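Local coordinates for MsStt7d protein (Micromonas, PDB 4IX6), which probably acts as a protein kinase that binds ATP, this chain holding its kinase domain with ADP bound, at residues B[164-169]-B[184-189]. Sequence-based numbering, arbitrary orientation. Where two conformers were deposited one is given.
With ADP (adenosine-5'-diphosphate), chain F.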
loop_
_atom_site.group_PDB
_atom_site.type_symbol
_atom_site.label_atom_id
_atom_site.label_comp_id
_atom_site.label_asym_id
_atom_site.label_seq_id
_atom_site.Cartn_x
_atom_site.Cartn_y
_atom_site.Cartn_z
ATOM N N VAL B 164 1.985 20.512 12.099
ATOM C CA VAL B 164 2.147 19.252 11.381
ATOM C C VAL B 164 2.563 18.114 12.315
ATOM O O VAL B 164 3.501 18.260 13.103
ATOM C CB VAL B 164 3.201 19.400 10.270
ATOM C CG1 VAL B 164 3.442 18.081 9.555
ATOM C CG2 VAL B 164 2.765 20.493 9.276
ATOM N N VAL B 165 1.835 17.003 12.253
ATOM C CA VAL B 165 2.242 15.767 12.908
ATOM C C VAL B 165 2.635 14.785 11.812
ATOM O O VAL B 165 1.861 14.534 10.873
ATOM C CB VAL B 165 1.114 15.173 13.760
ATOM C CG1 VAL B 165 1.530 13.819 14.356
ATOM C CG2 VAL B 165 0.727 16.146 14.851
ATOM N N HIS B 166 3.844 14.253 11.912
ATOM C CA HIS B 166 4.404 13.466 10.827
ATOM C C HIS B 166 3.679 12.117 10.670
ATOM O O HIS B 166 3.336 11.717 9.545
ATOM C CB HIS B 166 5.925 13.326 11.021
ATOM C CG HIS B 166 6.583 12.470 9.988
ATOM N ND1 HIS B 166 7.400 12.979 9.001
ATOM C CD2 HIS B 166 6.524 11.133 9.780
ATOM C CE1 HIS B 166 7.815 11.991 8.225
ATOM N NE2 HIS B 166 7.293 10.861 8.675
ATOM N N ARG B 167 3.444 11.442 11.799
ATOM C CA ARG B 167 2.667 10.196 11.846
ATOM C C ARG B 167 3.355 8.966 11.254
ATOM O O ARG B 167 2.781 7.859 11.229
ATOM C CB ARG B 167 1.296 10.358 11.177
ATOM C CG ARG B 167 0.360 9.219 11.484
ATOM C CD ARG B 167 -0.752 9.670 12.388
ATOM N NE ARG B 167 -1.957 10.001 11.636
ATOM C CZ ARG B 167 -2.934 9.133 11.383
ATOM N NH1 ARG B 167 -2.854 7.884 11.825
ATOM N NH2 ARG B 167 -3.994 9.515 10.690
ATOM N N ASP B 168 4.576 9.136 10.756
ATOM C CA ASP B 168 5.330 7.979 10.279
ATOM C C ASP B 168 6.810 8.079 10.620
ATOM O O ASP B 168 7.688 7.773 9.803
ATOM C CB ASP B 168 5.117 7.759 8.783
ATOM C CG ASP B 168 5.391 6.327 8.359
ATOM O OD1 ASP B 168 5.635 5.455 9.226
ATOM O OD2 ASP B 168 5.353 6.056 7.148
ATOM N N VAL B 169 7.079 8.502 11.850
ATOM C CA VAL B 169 8.449 8.635 12.308
ATOM C C VAL B 169 9.012 7.249 12.579
ATOM O O VAL B 169 8.391 6.461 13.275
ATOM C CB VAL B 169 8.529 9.485 13.585
ATOM C CG1 VAL B 169 9.918 9.379 14.219
ATOM C CG2 VAL B 169 8.169 10.946 13.255
ATOM N N LEU B 184 20.242 14.654 10.230
ATOM C CA LEU B 184 19.083 13.824 9.840
ATOM C C LEU B 184 17.955 14.682 9.268
ATOM O O LEU B 184 17.653 15.753 9.779
ATOM C CB LEU B 184 18.547 13.030 11.017
ATOM C CG LEU B 184 19.528 12.052 11.669
ATOM C CD1 LEU B 184 18.782 11.157 12.655
ATOM C CD2 LEU B 184 20.284 11.221 10.634
ATOM N N LYS B 185 17.347 14.199 8.194
ATOM C CA LYS B 185 16.151 14.816 7.642
ATOM C C LYS B 185 15.059 13.763 7.551
ATOM O O LYS B 185 15.311 12.613 7.186
ATOM C CB LYS B 185 16.416 15.365 6.250
ATOM C CG LYS B 185 17.367 16.577 6.226
ATOM C CD LYS B 185 17.438 17.155 4.836
ATOM C CE LYS B 185 18.429 18.301 4.806
ATOM N NZ LYS B 185 18.513 18.914 3.454
ATOM N N LEU B 186 13.840 14.170 7.863
ATOM C CA LEU B 186 12.692 13.291 7.718
ATOM C C LEU B 186 12.291 13.201 6.256
ATOM O O LEU B 186 12.411 14.164 5.509
ATOM C CB LEU B 186 11.521 13.828 8.538
ATOM C CG LEU B 186 11.637 13.588 10.044
ATOM C CD1 LEU B 186 10.741 14.575 10.790
ATOM C CD2 LEU B 186 11.253 12.139 10.373
ATOM N N ILE B 187 11.815 12.028 5.856
ATOM C CA ILE B 187 11.139 11.886 4.573
ATOM C C ILE B 187 9.717 11.369 4.797
ATOM O O ILE B 187 9.367 10.942 5.906
ATOM C CB ILE B 187 11.890 10.935 3.607
ATOM C CG1 ILE B 187 12.130 9.578 4.271
ATOM C CG2 ILE B 187 13.231 11.545 3.185
ATOM C CD1 ILE B 187 12.494 8.455 3.285
ATOM N N ASP B 188 8.909 11.422 3.740
ATOM C CA ASP B 188 7.610 10.739 3.681
ATOM C C ASP B 188 6.550 11.363 4.589
ATOM O O ASP B 188 6.238 10.854 5.676
ATOM C CB ASP B 188 7.781 9.240 3.950
ATOM C CG ASP B 188 6.522 8.451 3.681
ATOM O OD1 ASP B 188 5.550 9.024 3.136
ATOM O OD2 ASP B 188 6.521 7.240 4.003
ATOM N N LEU B 189 6.005 12.478 4.125
ATOM C CA LEU B 189 4.871 13.131 4.766
ATOM C C LEU B 189 3.538 12.576 4.258
ATOM O O LEU B 189 2.497 13.200 4.410
ATOM C CB LEU B 189 4.962 14.643 4.522
ATOM C CG LEU B 189 6.165 15.319 5.197
ATOM C CD1 LEU B 189 6.499 16.649 4.516
ATOM C CD2 LEU B 189 5.897 15.499 6.687
HETATM P PB ADP F . 10.765 1.534 3.024
HETATM O O1B ADP F . 12.184 2.059 3.084
HETATM O O2B ADP F . 10.597 0.369 2.073
HETATM O O3B ADP F . 10.132 1.321 4.381
HETATM P PA ADP F . 9.279 2.771 0.892
HETATM O O1A ADP F . 8.216 3.847 0.856
HETATM O O2A ADP F . 8.904 1.347 0.534
HETATM O O3A ADP F . 9.885 2.744 2.395
HETATM O "O5'" ADP F . 10.499 3.249 -0.067
HETATM C "C5'" ADP F . 10.756 4.628 -0.385
HETATM C "C4'" ADP F . 12.257 4.809 -0.619
HETATM O "O4'" ADP F . 12.578 6.058 -1.256
HETATM C "C3'" ADP F . 13.011 4.763 0.701
HETATM O "O3'" ADP F . 14.030 3.763 0.643
HETATM C "C2'" ADP F . 13.681 6.108 0.819
HETATM O "O2'" ADP F . 14.998 5.977 1.365
HETATM C "C1'" ADP F . 13.706 6.641 -0.604
HETATM N N9 ADP F . 13.503 8.095 -0.574
HETATM C C8 ADP F . 12.327 8.726 -0.413
HETATM N N7 ADP F . 12.502 10.066 -0.417
HETATM C C5 ADP F . 13.818 10.302 -0.575
HETATM C C6 ADP F . 14.674 11.497 -0.683
HETATM N N6 ADP F . 14.133 12.740 -0.611
HETATM N N1 ADP F . 16.001 11.297 -0.840
HETATM C C2 ADP F . 16.552 10.074 -0.929
HETATM N N3 ADP F . 15.826 8.934 -0.840
HETATM C C4 ADP F . 14.481 9.000 -0.673
HETATM O O HOH W 1 3.940 10.791 7.034
#
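The imidazole of His166, in the His-Arg-Asp motif of the catalytic loop, packs against Leu186 and Leu189, the latter in the Asp-Leu-Gly form of the kinase DFG motif. With CG anti to the backbone N (chi1 177°), the ring reaches across to 184-189. Leu186 CD2 lies over one face, toward the rim, 4.1 Å from His166 CE1; Leu189 CD2 comes within 3.7 Å of His166 ND1, a buried nitrogen without a polar partner. Ile187 O meets the ring edge 3.0 Å from CE1; Asp188 O is 3.2 Å from NE2, at too poor an angle for a hydrogen bond. A water near the other face joins the segments, donating to His166 O and Asp188 O. The looser side holds two magnesium ligands of this protein: Asp168 OD2 and Asp188 OD2 stand 3.6 Å apart, consistent with a metal-binding cleft. Asp168 OD1 forms a salt bridge with Lys170, and Asp188 OD1 accepts a hydrogen bond from Gly190 N. Ile187 CD1 lies 3.6 Å from ADP C2'. Leu189 also touches helix 59-76, consistent with a kinase regulatory spine; Leu186 and Val169 rest on helix 141-161, and strands 164-165 and 184-186 pair antiparallel with 193-194 and 174-176.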